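Local atomic coordinates of amorpha-4,11-diene synthase (Artemisia annua, PDB entry 4GAX), a protein that belongs to the plant sesquiterpene synthases, lyases that probably ionise farnesyl diphosphate and cyclise it, here in an engineered variant. Residues T332-W338 with V384-R389; T204-R208 with E222-Y226; S477-Y481 with A492-L496; F32-W37 with S278-E284. All coordinates share one frame; numbering follows the deposited sequence.

Contact 1: T332-W338 with V384-R389; sequences TEAIERW and VKDFVR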
loop_
_atom_site.group_PDB
_atom_site.type_symbol
_atom_site.label_atom_id
_atom_site.label_comp_id
_atom_site.label_asym_id
_atom_site.label_seq_id
_atom_site.Cartn_x
_atom_site.Cartn_y
_atom_site.Cartn_z
ATOM N N THR A 332 20.373 10.562 19.800
ATOM C CA THR A 332 20.442 11.186 18.480
ATOM C C THR A 332 21.880 11.316 17.961
ATOM O O THR A 332 22.136 11.084 16.778
ATOM C CB THR A 332 19.796 12.580 18.489
ATOM O OG1 THR A 332 18.421 12.470 18.887
ATOM C CG2 THR A 332 19.888 13.222 17.101
ATOM N N GLU A 333 22.816 11.692 18.829
ATOM C CA GLU A 333 24.214 11.806 18.406
ATOM C C GLU A 333 24.797 10.424 18.117
ATOM O O GLU A 333 25.579 10.254 17.175
ATOM C CB GLU A 333 25.060 12.556 19.446
ATOM C CG GLU A 333 26.543 12.645 19.094
ATOM C CD GLU A 333 26.795 13.196 17.692
ATOM O OE1 GLU A 333 26.150 14.202 17.317
ATOM O OE2 GLU A 333 27.638 12.621 16.965
ATOM N N ALA A 334 24.406 9.440 18.923
ATOM C CA ALA A 334 24.801 8.059 18.678
ATOM C C ALA A 334 24.305 7.582 17.306
ATOM O O ALA A 334 24.993 6.831 16.606
ATOM C CB ALA A 334 24.275 7.160 19.773
ATOM N N ILE A 335 23.108 8.012 16.919
ATOM C CA ILE A 335 22.591 7.636 15.604
ATOM C C ILE A 335 23.397 8.350 14.514
ATOM O O ILE A 335 23.744 7.739 13.501
ATOM C CB ILE A 335 21.075 7.896 15.474
ATOM C CG1 ILE A 335 20.303 6.916 16.358
ATOM C CG2 ILE A 335 20.604 7.723 14.016
ATOM C CD1 ILE A 335 20.311 5.465 15.838
ATOM N N GLU A 336 23.721 9.626 14.743
ATOM C CA GLU A 336 24.578 10.382 13.827
ATOM C C GLU A 336 25.938 9.712 13.677
ATOM O O GLU A 336 26.505 9.676 12.582
ATOM C CB GLU A 336 24.783 11.826 14.310
ATOM C CG GLU A 336 23.540 12.703 14.296
ATOM C CD GLU A 336 23.040 13.043 12.896
ATOM O OE1 GLU A 336 23.672 12.637 11.895
ATOM O OE2 GLU A 336 21.999 13.734 12.798
ATOM N N ARG A 337 26.453 9.183 14.786
ATOM C CA ARG A 337 27.756 8.526 14.799
ATOM C C ARG A 337 27.723 7.201 14.042
ATOM O O ARG A 337 28.681 6.857 13.353
ATOM C CB ARG A 337 28.230 8.316 16.240
ATOM C CG ARG A 337 29.704 8.611 16.457
ATOM C CD ARG A 337 30.006 8.837 17.931
ATOM N NE ARG A 337 30.013 10.254 18.286
ATOM C CZ ARG A 337 31.114 10.999 18.341
ATOM N NH1 ARG A 337 32.294 10.457 18.066
ATOM N NH2 ARG A 337 31.035 12.283 18.671
ATOM N N TRP A 338 26.615 6.470 14.173
ATOM C CA TRP A 338 26.389 5.240 13.413
ATOM C C TRP A 338 27.583 4.302 13.543
ATOM O O TRP A 338 28.260 4.000 12.553
ATOM C CB TRP A 338 26.143 5.564 11.938
ATOM C CG TRP A 338 25.395 4.504 11.173
ATOM C CD1 TRP A 338 25.901 3.334 10.684
ATOM C CD2 TRP A 338 24.009 4.535 10.789
ATOM N NE1 TRP A 338 24.916 2.629 10.022
ATOM C CE2 TRP A 338 23.745 3.345 10.075
ATOM C CE3 TRP A 338 22.967 5.451 10.984
ATOM C CZ2 TRP A 338 22.478 3.046 9.549
ATOM C CZ3 TRP A 338 21.705 5.155 10.454
ATOM C CH2 TRP A 338 21.474 3.964 9.748
ATOM N N VAL A 384 17.793 7.547 7.363
ATOM C CA VAL A 384 17.538 6.987 8.676
ATOM C C VAL A 384 17.971 7.995 9.731
ATOM O O VAL A 384 17.231 8.262 10.691
ATOM C CB VAL A 384 18.275 5.658 8.866
ATOM C CG1 VAL A 384 17.872 5.025 10.200
ATOM C CG2 VAL A 384 17.928 4.710 7.723
ATOM N N LYS A 385 19.149 8.582 9.542
ATOM C CA LYS A 385 19.628 9.607 10.465
ATOM C C LYS A 385 18.697 10.803 10.459
ATOM O O LYS A 385 18.434 11.386 11.506
ATOM C CB LYS A 385 21.024 10.072 10.082
ATOM C CG LYS A 385 22.104 9.031 10.296
ATOM C CD LYS A 385 23.432 9.612 9.867
ATOM C CE LYS A 385 24.573 8.658 10.108
ATOM N NZ LYS A 385 25.830 9.289 9.641
ATOM N N ASP A 386 18.204 11.173 9.278
ATOM C CA ASP A 386 17.335 12.351 9.174
ATOM C C ASP A 386 16.006 12.124 9.887
ATOM O O ASP A 386 15.402 13.056 10.411
ATOM C CB ASP A 386 17.083 12.740 7.720
ATOM C CG ASP A 386 16.592 14.165 7.589
ATOM O OD1 ASP A 386 17.326 15.067 8.042
ATOM O OD2 ASP A 386 15.474 14.384 7.073
ATOM N N PHE A 387 15.563 10.872 9.915
ATOM C CA PHE A 387 14.356 10.490 10.643
ATOM C C PHE A 387 14.526 10.723 12.150
ATOM O O PHE A 387 13.681 11.354 12.787
ATOM C CB PHE A 387 14.021 9.021 10.363
ATOM C CG PHE A 387 12.925 8.472 11.234
ATOM C CD1 PHE A 387 11.606 8.843 11.028
ATOM C CD2 PHE A 387 13.213 7.570 12.250
ATOM C CE1 PHE A 387 10.598 8.340 11.827
ATOM C CE2 PHE A 387 12.204 7.059 13.056
ATOM C CZ PHE A 387 10.899 7.447 12.847
ATOM N N VAL A 388 15.629 10.225 12.711
ATOM C CA VAL A 388 15.897 10.386 14.138
ATOM C C VAL A 388 16.144 11.854 14.490
ATOM O O VAL A 388 15.673 12.344 15.520
ATOM C CB VAL A 388 17.087 9.525 14.580
ATOM C CG1 VAL A 388 17.231 9.540 16.087
ATOM C CG2 VAL A 388 16.891 8.099 14.071
ATOM N N ARG A 389 16.893 12.536 13.629
ATOM C CA ARG A 389 17.171 13.963 13.750
ATOM C C ARG A 389 15.896 14.737 13.980
ATOM O O ARG A 389 15.805 15.550 14.895
ATOM C CB ARG A 389 17.752 14.462 12.436
ATOM C CG ARG A 389 19.106 15.076 12.528
ATOM C CD ARG A 389 19.604 15.339 11.133
ATOM N NE ARG A 389 20.799 14.559 10.830
ATOM C CZ ARG A 389 21.086 14.076 9.628
ATOM N NH1 ARG A 389 20.246 14.283 8.612
ATOM N NH2 ARG A 389 22.212 13.387 9.448
HETATM O O HOH W 1 26.011 12.197 10.443
#
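Ile335 and Val388 meet at the tight, apolar side of this antiparallel helix pair; the local axes of 332-337 and 384-389 come within 9.5 Å, at 169°. The CG2 methyl of Ile335 lies 3.7 Å from Val388 CG2, the two side chains crossing near a right angle. Farther along, Trp338, just past the end of helix 325-337 and with positive phi, sets the edge of its six-membered ring against Val384, CH2 to CB 3.7 Å. Phe357 and Tyr361 meet the same indole edge-to-face. The other side is polar and hydrated. Glu336, its chain bent at CG (chi2 -69°), turns its carboxylate nearly coplanar with the Arg389 guanidinium. NH2 of Arg389 donates to the syn lone pair of Glu336 OE1 at 2.9 Å, while the parallel NE to OE2 bond is modelled doubtfully short. Arg389 NH1 turns back to Asp386 OD1 and also pairs with Glu382. Lys385 runs out extended, its NZ reaching Glu336 O at 3.0 Å and sharing water 1 with Glu336 OE1. A leucine in place of Arg389 would probably leave the carboxylates of Glu336 and Asp386 without their shared cation and freer to turn. Hydrocarbon thus closes the inner seam, and alternating charges tie the outer one, where the Lys385 ammonium, bonded to Glu336 O, probably offsets the partial negative charge at the C-terminal end of helix 325-337.

Contact 2: T204-R208 with E222-Y226; sequences TEIQR and EAVQY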
loop_
_atom_site.group_PDB
_atom_site.type_symbol
_atom_site.label_atom_id
_atom_site.label_comp_id
_atom_site.label_asym_id
_atom_site.label_seq_id
_atom_site.Cartn_x
_atom_site.Cartn_y
_atom_site.Cartn_z
ATOM N N THR A 204 -23.191 -8.307 -3.285
ATOM C CA THR A 204 -21.984 -8.275 -2.475
ATOM C C THR A 204 -20.821 -7.633 -3.223
ATOM O O THR A 204 -20.096 -6.811 -2.664
ATOM C CB THR A 204 -21.633 -9.689 -1.963
ATOM O OG1 THR A 204 -22.607 -10.066 -0.986
ATOM C CG2 THR A 204 -20.252 -9.723 -1.331
ATOM N N GLU A 205 -20.643 -8.001 -4.485
ATOM C CA GLU A 205 -19.556 -7.442 -5.275
ATOM C C GLU A 205 -19.710 -5.932 -5.517
ATOM O O GLU A 205 -18.721 -5.184 -5.455
ATOM C CB GLU A 205 -19.416 -8.186 -6.600
ATOM C CG GLU A 205 -18.212 -7.761 -7.423
ATOM C CD GLU A 205 -16.882 -8.187 -6.802
ATOM O OE1 GLU A 205 -16.873 -8.953 -5.808
ATOM O OE2 GLU A 205 -15.839 -7.759 -7.331
ATOM N N ILE A 206 -20.935 -5.482 -5.785
ATOM C CA ILE A 206 -21.202 -4.040 -5.873
ATOM C C ILE A 206 -20.931 -3.353 -4.520
ATOM O O ILE A 206 -20.288 -2.316 -4.451
ATOM C CB ILE A 206 -22.658 -3.780 -6.261
ATOM C CG1 ILE A 206 -22.935 -4.367 -7.648
ATOM C CG2 ILE A 206 -22.971 -2.277 -6.233
ATOM C CD1 ILE A 206 -24.425 -4.401 -8.004
ATOM N N GLN A 207 -21.423 -3.930 -3.436
ATOM C CA GLN A 207 -21.286 -3.269 -2.141
ATOM C C GLN A 207 -19.835 -3.228 -1.660
ATOM O O GLN A 207 -19.428 -2.262 -1.017
ATOM C CB GLN A 207 -22.220 -3.890 -1.102
ATOM C CG GLN A 207 -23.310 -2.926 -0.588
ATOM C CD GLN A 207 -22.788 -1.508 -0.226
ATOM O OE1 GLN A 207 -21.702 -1.340 0.359
ATOM N NE2 GLN A 207 -23.582 -0.486 -0.569
ATOM N N ARG A 208 -19.027 -4.229 -2.004
ATOM C CA ARG A 208 -17.610 -4.137 -1.622
ATOM C C ARG A 208 -16.936 -2.990 -2.372
ATOM O O ARG A 208 -16.184 -2.222 -1.778
ATOM C CB ARG A 208 -16.835 -5.463 -1.778
ATOM C CG ARG A 208 -16.839 -6.097 -3.160
ATOM C CD ARG A 208 -16.023 -7.414 -3.176
ATOM N NE ARG A 208 -14.613 -7.166 -2.950
ATOM C CZ ARG A 208 -13.673 -7.163 -3.895
ATOM N NH1 ARG A 208 -13.958 -7.439 -5.165
ATOM N NH2 ARG A 208 -12.428 -6.889 -3.559
ATOM N N GLU A 222 -7.281 -7.464 -2.584
ATOM C CA GLU A 222 -8.263 -7.638 -3.676
ATOM C C GLU A 222 -8.320 -9.092 -4.144
ATOM O O GLU A 222 -9.401 -9.648 -4.335
ATOM C CB GLU A 222 -7.971 -6.710 -4.854
ATOM C CG GLU A 222 -8.757 -7.026 -6.146
ATOM C CD GLU A 222 -10.254 -6.739 -6.034
ATOM O OE1 GLU A 222 -10.688 -6.122 -5.023
ATOM O OE2 GLU A 222 -11.006 -7.121 -6.974
ATOM N N ALA A 223 -7.161 -9.717 -4.285
ATOM C CA ALA A 223 -7.105 -11.093 -4.762
ATOM C C ALA A 223 -7.890 -12.034 -3.860
ATOM O O ALA A 223 -8.689 -12.840 -4.348
ATOM C CB ALA A 223 -5.642 -11.568 -4.901
ATOM N N VAL A 224 -7.694 -11.923 -2.550
ATOM C CA VAL A 224 -8.423 -12.800 -1.627
ATOM C C VAL A 224 -9.928 -12.628 -1.766
ATOM O O VAL A 224 -10.677 -13.589 -1.583
ATOM C CB VAL A 224 -8.006 -12.623 -0.126
ATOM C CG1 VAL A 224 -6.513 -12.510 0.013
ATOM C CG2 VAL A 224 -8.665 -11.417 0.481
ATOM N N GLN A 225 -10.381 -11.420 -2.097
ATOM C CA GLN A 225 -11.821 -11.183 -2.230
ATOM C C GLN A 225 -12.308 -11.467 -3.653
ATOM O O GLN A 225 -13.440 -11.913 -3.850
ATOM C CB GLN A 225 -12.180 -9.740 -1.829
ATOM C CG GLN A 225 -11.777 -9.363 -0.405
ATOM C CD GLN A 225 -11.939 -7.870 -0.119
ATOM O OE1 GLN A 225 -12.545 -7.131 -0.904
ATOM N NE2 GLN A 225 -11.395 -7.422 1.014
ATOM N N TYR A 226 -11.467 -11.209 -4.650
ATOM C CA TYR A 226 -11.915 -11.364 -6.039
ATOM C C TYR A 226 -11.958 -12.828 -6.477
ATOM O O TYR A 226 -12.805 -13.234 -7.272
ATOM C CB TYR A 226 -11.033 -10.561 -6.987
ATOM C CG TYR A 226 -11.593 -10.468 -8.399
ATOM C CD1 TYR A 226 -12.740 -9.720 -8.662
ATOM C CD2 TYR A 226 -10.970 -11.110 -9.466
ATOM C CE1 TYR A 226 -13.259 -9.617 -9.952
ATOM C CE2 TYR A 226 -11.488 -11.016 -10.772
ATOM C CZ TYR A 226 -12.626 -10.267 -11.002
ATOM O OH TYR A 226 -13.140 -10.172 -12.282
#
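Arg208 clasps the one side-chain oxygen of Gln225 side-on, NE to OE1 2.9 Å and NH2 to OE1 2.7 Å; with its acidic partners, all three guanidinium nitrogens are used. The amide stands almost perpendicular to the guanidinium, their planes 83° apart, and Gln225 CB lies over one guanidinium face. Glu222 comes in at the edge between NH2 and NH1, but its OE1 to NH2 distance is modelled doubtfully short and its OE2 bond to NH1 is weak. On its own helix, Glu205 OE2 accepts from Arg208 NH1 at 2.9 Å, the donor 32° out of the carboxylate plane. A layer farther out, the Tyr226 ring turns its edge to the same oxygen, CD1 to Glu205 OE2 3.9 Å. Arg217 and Arg89 grip OE1 and OE2 of Glu222, holding this carboxylate for Arg208. Helices 200-211 and 219-232 run antiparallel with axes 12.5 Å apart in these segments, so long polar side chains bridge the gap. A leucine in place of Gln225 would probably leave NE of Arg208 without its mate and the guanidinium less firmly fixed in rotation. In this largely buried network Glu205 and Glu222 probably offset the gathered positive charge of Arg208, Arg217 and Arg89, and those arginines probably keep the carboxylates ionised.

Contact 3: S477-Y481 with A492-L496; sequences SVESY and AKNLL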
loop_
_atom_site.group_PDB
_atom_site.type_symbol
_atom_site.label_atom_id
_atom_site.label_comp_id
_atom_site.label_asym_id
_atom_site.label_seq_id
_atom_site.Cartn_x
_atom_site.Cartn_y
_atom_site.Cartn_z
ATOM N N SER A 477 -8.853 17.181 17.170
ATOM C CA SER A 477 -8.534 17.520 15.799
ATOM C C SER A 477 -9.813 17.927 15.114
ATOM O O SER A 477 -9.927 19.014 14.544
ATOM C CB SER A 477 -8.036 16.254 15.122
ATOM O OG SER A 477 -8.909 15.182 15.436
ATOM N N VAL A 478 -10.766 17.003 15.153
ATOM C CA VAL A 478 -12.119 17.270 14.720
ATOM C C VAL A 478 -12.685 18.319 15.666
ATOM O O VAL A 478 -13.273 19.304 15.234
ATOM C CB VAL A 478 -12.967 16.004 14.807
ATOM C CG1 VAL A 478 -14.280 16.200 14.070
ATOM C CG2 VAL A 478 -12.190 14.828 14.219
ATOM N N GLU A 479 -12.491 18.103 16.963
ATOM C CA GLU A 479 -12.921 19.061 17.975
ATOM C C GLU A 479 -12.152 20.385 17.850
ATOM O O GLU A 479 -12.711 21.463 18.076
ATOM C CB GLU A 479 -12.779 18.454 19.377
ATOM C CG GLU A 479 -12.019 19.309 20.375
ATOM C CD GLU A 479 -10.597 18.823 20.604
ATOM O OE1 GLU A 479 -9.664 19.382 19.984
ATOM O OE2 GLU A 479 -10.416 17.884 21.408
ATOM N N SER A 480 -10.879 20.298 17.468
ATOM C CA SER A 480 -10.055 21.489 17.275
ATOM C C SER A 480 -10.399 22.209 15.981
ATOM O O SER A 480 -10.282 23.434 15.899
ATOM C CB SER A 480 -8.567 21.142 17.291
ATOM O OG SER A 480 -7.799 22.234 16.813
ATOM N N TYR A 481 -10.803 21.447 14.965
ATOM C CA TYR A 481 -11.293 22.039 13.724
ATOM C C TYR A 481 -12.573 22.811 14.023
ATOM O O TYR A 481 -12.772 23.919 13.528
ATOM C CB TYR A 481 -11.566 20.970 12.662
ATOM C CG TYR A 481 -11.829 21.551 11.291
ATOM C CD1 TYR A 481 -13.107 21.956 10.917
ATOM C CD2 TYR A 481 -10.797 21.706 10.367
ATOM C CE1 TYR A 481 -13.351 22.496 9.664
ATOM C CE2 TYR A 481 -11.031 22.245 9.107
ATOM C CZ TYR A 481 -12.312 22.639 8.762
ATOM O OH TYR A 481 -12.563 23.181 7.515
ATOM N N ALA A 492 -17.970 19.809 10.360
ATOM C CA ALA A 492 -16.540 19.548 10.497
ATOM C C ALA A 492 -16.142 18.229 9.847
ATOM O O ALA A 492 -15.166 18.168 9.083
ATOM C CB ALA A 492 -16.130 19.569 11.973
ATOM N N LYS A 493 -16.906 17.176 10.128
ATOM C CA LYS A 493 -16.597 15.861 9.564
ATOM C C LYS A 493 -16.654 15.886 8.045
ATOM O O LYS A 493 -15.788 15.320 7.375
ATOM C CB LYS A 493 -17.553 14.790 10.103
ATOM C CG LYS A 493 -17.309 14.375 11.553
ATOM C CD LYS A 493 -16.161 13.380 11.682
ATOM C CE LYS A 493 -16.629 12.080 12.330
ATOM N NZ LYS A 493 -15.491 11.198 12.729
ATOM N N ASN A 494 -17.672 16.540 7.496
ATOM C CA ASN A 494 -17.763 16.674 6.041
ATOM C C ASN A 494 -16.587 17.438 5.424
ATOM O O ASN A 494 -16.054 17.048 4.373
ATOM C CB ASN A 494 -19.088 17.322 5.644
ATOM C CG ASN A 494 -20.216 16.314 5.562
ATOM O OD1 ASN A 494 -20.414 15.672 4.526
ATOM N ND2 ASN A 494 -20.956 16.156 6.663
ATOM N N LEU A 495 -16.184 18.519 6.087
ATOM C CA LEU A 495 -15.058 19.319 5.626
ATOM C C LEU A 495 -13.769 18.518 5.667
ATOM O O LEU A 495 -13.002 18.512 4.694
ATOM C CB LEU A 495 -14.922 20.569 6.484
ATOM C CG LEU A 495 -16.070 21.562 6.301
ATOM C CD1 LEU A 495 -16.009 22.676 7.340
ATOM C CD2 LEU A 495 -16.078 22.142 4.899
ATOM N N LEU A 496 -13.534 17.836 6.787
ATOM C CA LEU A 496 -12.324 17.035 6.951
ATOM C C LEU A 496 -12.292 15.879 5.973
ATOM O O LEU A 496 -11.238 15.543 5.436
ATOM C CB LEU A 496 -12.194 16.507 8.393
ATOM C CG LEU A 496 -11.906 17.527 9.491
ATOM C CD1 LEU A 496 -11.759 16.821 10.841
ATOM C CD2 LEU A 496 -10.657 18.354 9.178
#
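Tyr481 and Leu496 meet through their first torsions: the tyrosine ring leaves with CG anti to the backbone N (chi1 -169°), and the leucine places CG anti to its carbonyl carbon (chi1 -69°), which together bring the ring and the leucine CD2 side by side. The two side chains pass in opposite directions. Leu496 works as a fork. Its CD2 methyl rests 3.6 Å from Tyr481 CD2, obliquely to the ring, while its CD1 methyl lies 3.9 Å from Val478 CG2, filling the space between side chains one helical turn apart. The methyl CB of Ala492 comes 4.0 Å from CD1 of Tyr481, on the same side of the ring plane as the leucine methyl. At the far end of the phenol, Leu495 CD1 sits by the ring edge, 3.5 Å from CE1 of Tyr481. Lys493 starts away from the contact, but bends at its second and third torsions to lay CD alongside Val478, 4.1 Å from CG1. Contact between the segments is entirely of the van der Waals kind, without a hydrogen bond. Tyr481 also stacks on Tyr485, and Ser477 OG bonds to Asp461 O. A short turn, whose Val487 touches Tyr481 and Ala492, joins helix 478-485 to long helix 489-513; the contact packs the first turn of the one against the other, while Leu496 reaches Leu462 just beyond helix 447-461.

Contact 4: F32-W37 with S278-E284; sequences FSPSIW and SRDRIVE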
loop_
_atom_site.group_PDB
_atom_site.type_symbol
_atom_site.label_atom_id
_atom_site.label_comp_id
_atom_site.label_asym_id
_atom_site.label_seq_id
_atom_site.Cartn_x
_atom_site.Cartn_y
_atom_site.Cartn_z
ATOM N N PHE A 32 1.589 -2.180 27.188
ATOM C CA PHE A 32 0.910 -2.547 25.952
ATOM C C PHE A 32 0.434 -3.989 26.063
ATOM O O PHE A 32 1.071 -4.814 26.729
ATOM C CB PHE A 32 1.835 -2.397 24.740
ATOM C CG PHE A 32 2.102 -0.968 24.346
ATOM C CD1 PHE A 32 3.300 -0.355 24.684
ATOM C CD2 PHE A 32 1.161 -0.241 23.630
ATOM C CE1 PHE A 32 3.555 0.955 24.319
ATOM C CE2 PHE A 32 1.411 1.071 23.261
ATOM C CZ PHE A 32 2.610 1.668 23.607
ATOM N N SER A 33 -0.692 -4.285 25.422
ATOM C CA SER A 33 -1.247 -5.635 25.427
ATOM C C SER A 33 -0.294 -6.609 24.729
ATOM O O SER A 33 0.463 -6.207 23.840
ATOM C CB SER A 33 -2.612 -5.631 24.731
ATOM O OG SER A 33 -2.800 -4.430 23.996
ATOM N N PRO A 34 -0.318 -7.892 25.130
ATOM C CA PRO A 34 0.519 -8.885 24.433
ATOM C C PRO A 34 0.093 -9.068 22.964
ATOM O O PRO A 34 -1.010 -8.636 22.597
ATOM C CB PRO A 34 0.292 -10.175 25.237
ATOM C CG PRO A 34 -0.982 -9.947 26.008
ATOM C CD PRO A 34 -1.058 -8.471 26.267
ATOM N N SER A 35 0.952 -9.651 22.125
ATOM C CA SER A 35 0.554 -9.942 20.743
ATOM C C SER A 35 -0.643 -10.888 20.801
ATOM O O SER A 35 -0.689 -11.792 21.654
ATOM C CB SER A 35 1.688 -10.602 19.964
ATOM O OG SER A 35 1.252 -11.023 18.677
ATOM N N ILE A 36 -1.624 -10.676 19.928
ATOM C CA ILE A 36 -2.825 -11.508 19.967
ATOM C C ILE A 36 -2.588 -12.823 19.227
ATOM O O ILE A 36 -3.400 -13.748 19.296
ATOM C CB ILE A 36 -4.049 -10.773 19.393
ATOM C CG1 ILE A 36 -3.906 -10.563 17.883
ATOM C CG2 ILE A 36 -4.252 -9.443 20.107
ATOM C CD1 ILE A 36 -4.987 -11.272 17.070
ATOM N N TRP A 37 -1.450 -12.907 18.544
ATOM C CA TRP A 37 -1.175 -14.018 17.644
ATOM C C TRP A 37 -0.467 -15.199 18.308
ATOM O O TRP A 37 -0.471 -16.310 17.775
ATOM C CB TRP A 37 -0.368 -13.507 16.457
ATOM C CG TRP A 37 -1.057 -12.364 15.789
ATOM C CD1 TRP A 37 -0.775 -11.031 15.927
ATOM C CD2 TRP A 37 -2.177 -12.447 14.896
ATOM N NE1 TRP A 37 -1.645 -10.283 15.166
ATOM C CE2 TRP A 37 -2.511 -11.129 14.520
ATOM C CE3 TRP A 37 -2.921 -13.509 14.372
ATOM C CZ2 TRP A 37 -3.565 -10.847 13.649
ATOM C CZ3 TRP A 37 -3.964 -13.226 13.508
ATOM C CH2 TRP A 37 -4.276 -11.908 13.155
ATOM N N SER A 278 8.090 -0.606 25.066
ATOM C CA SER A 278 7.506 -0.700 23.724
ATOM C C SER A 278 6.567 -1.893 23.506
ATOM O O SER A 278 6.215 -2.605 24.452
ATOM C CB SER A 278 8.599 -0.671 22.652
ATOM O OG SER A 278 9.555 -1.687 22.896
ATOM N N ARG A 279 6.204 -2.114 22.243
ATOM C CA ARG A 279 5.164 -3.064 21.865
ATOM C C ARG A 279 5.719 -4.347 21.256
ATOM O O ARG A 279 6.788 -4.347 20.646
ATOM C CB ARG A 279 4.240 -2.411 20.834
ATOM C CG ARG A 279 3.830 -0.994 21.180
ATOM C CD ARG A 279 3.345 -0.221 19.959
ATOM N NE ARG A 279 2.994 1.146 20.331
ATOM C CZ ARG A 279 2.619 2.091 19.477
ATOM N NH1 ARG A 279 2.543 1.827 18.178
ATOM N NH2 ARG A 279 2.323 3.305 19.925
ATOM N N ASP A 280 4.967 -5.433 21.406
ATOM C CA ASP A 280 5.291 -6.708 20.764
ATOM C C ASP A 280 4.394 -6.851 19.523
ATOM O O ASP A 280 3.291 -7.420 19.604
ATOM C CB ASP A 280 5.050 -7.859 21.747
ATOM C CG ASP A 280 5.517 -9.206 21.212
ATOM O OD1 ASP A 280 6.271 -9.230 20.213
ATOM O OD2 ASP A 280 5.137 -10.247 21.802
ATOM N N ARG A 281 4.863 -6.335 18.385
ATOM C CA ARG A 281 4.025 -6.205 17.185
ATOM C C ARG A 281 4.677 -6.666 15.888
ATOM O O ARG A 281 4.484 -6.033 14.832
ATOM C CB ARG A 281 3.583 -4.746 17.006
ATOM C CG ARG A 281 2.682 -4.221 18.132
ATOM C CD ARG A 281 1.358 -4.974 18.167
ATOM N NE ARG A 281 1.053 -5.500 19.498
ATOM C CZ ARG A 281 0.404 -4.826 20.440
ATOM N NH1 ARG A 281 -0.011 -3.590 20.206
ATOM N NH2 ARG A 281 0.169 -5.384 21.617
ATOM N N ILE A 282 5.416 -7.771 15.927
ATOM C CA ILE A 282 6.119 -8.178 14.705
ATOM C C ILE A 282 5.154 -8.528 13.557
ATOM O O ILE A 282 5.441 -8.251 12.390
ATOM C CB ILE A 282 7.155 -9.297 14.955
ATOM C CG1 ILE A 282 8.191 -9.317 13.831
ATOM C CG2 ILE A 282 6.484 -10.654 15.096
ATOM C CD1 ILE A 282 8.921 -7.971 13.629
ATOM N N VAL A 283 3.993 -9.096 13.887
ATOM C CA VAL A 283 3.031 -9.487 12.854
ATOM C C VAL A 283 2.534 -8.236 12.147
ATOM O O VAL A 283 2.434 -8.184 10.916
ATOM C CB VAL A 283 1.829 -10.265 13.441
ATOM C CG1 VAL A 283 0.786 -10.545 12.341
ATOM C CG2 VAL A 283 2.301 -11.569 14.076
ATOM N N GLU A 284 2.265 -7.216 12.949
ATOM C CA GLU A 284 1.842 -5.912 12.454
ATOM C C GLU A 284 2.891 -5.223 11.572
ATOM O O GLU A 284 2.556 -4.605 10.559
ATOM C CB GLU A 284 1.436 -5.025 13.636
ATOM C CG GLU A 284 0.128 -5.476 14.328
ATOM C CD GLU A 284 0.254 -6.758 15.178
ATOM O OE1 GLU A 284 1.386 -7.177 15.522
ATOM O OE2 GLU A 284 -0.797 -7.357 15.506
HETATM O O HOH W 2 3.184 -5.921 23.899
HETATM O O HOH W 3 2.450 -9.465 16.931
#
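Phe32 to Trp37, an irregular strip, runs in the same direction as Ser278 to Glu284, with CA of Phe32 5.9 Å from CA of Arg279 at one end and Trp37 facing Val283 at the other. Water 2 links the backbones, donating to Ser33 O and accepting from Asp280 N. At the first end, Arg279 drives its methylene chain over the Phe32 ring: CG stands 3.4 Å from the ring centroid, only 5° off the normal, a CH-pi contact. The extended chain then carries NE past the rim, 3.3 Å from CE2 of Phe32, and the guanidinium is turned well off the ring plane, with Asp317 a long, weak ion partner. At the other end, the Trp37 indole is sandwiched: Val283 CG1 lies over one face, 3.9 Å from the five-membered ring centroid, and Ile36 CD1 covers the opposite face. Trp37 NE1 donates in the ring plane to Glu284 OE2 at 3.1 Å, striking the carboxylate from above its plane. In between, Ser35 OG closes an ST turn by accepting from Trp37 N, and water 3 joins that hydroxyl to Glu284 OE1. Arg281 folds back, NE to Asp280 O, and sends NH1 to Phe542 O. The sequence Arg279-Asp280-Arg281 matches the RxR motif of plant sesquiterpene synthases, which in relatives helps handle the diphosphate; here the N-terminal strip lies across it, consistent with the capping of the active site attributed to the N-terminal segment in related terpene synthases.

In the fold
Contact 2 is the buried one and contacts 1, 3 and 4 are partly buried, yet the buried contact is the most charged, a network of arginines and acids. Contact 1 pairs an apolar seam with a hydrated ionic one, contact 3 is wholly apolar, and contact 4 mixes CH-pi, hydrogen bonds and waters. Contacts 1 and 3 join helices within the metal-binding domain, their centres about 35 Å apart; contact 4 instead ties the N-terminal strip to that domain, and contact 2 is nested inside the loop it closes. Helix 299-322 touches contacts 1 and 4, helix 547-557 contacts 2 and 4, so contact 4 shares one neighbouring helix with contact 1 and another with contact 2.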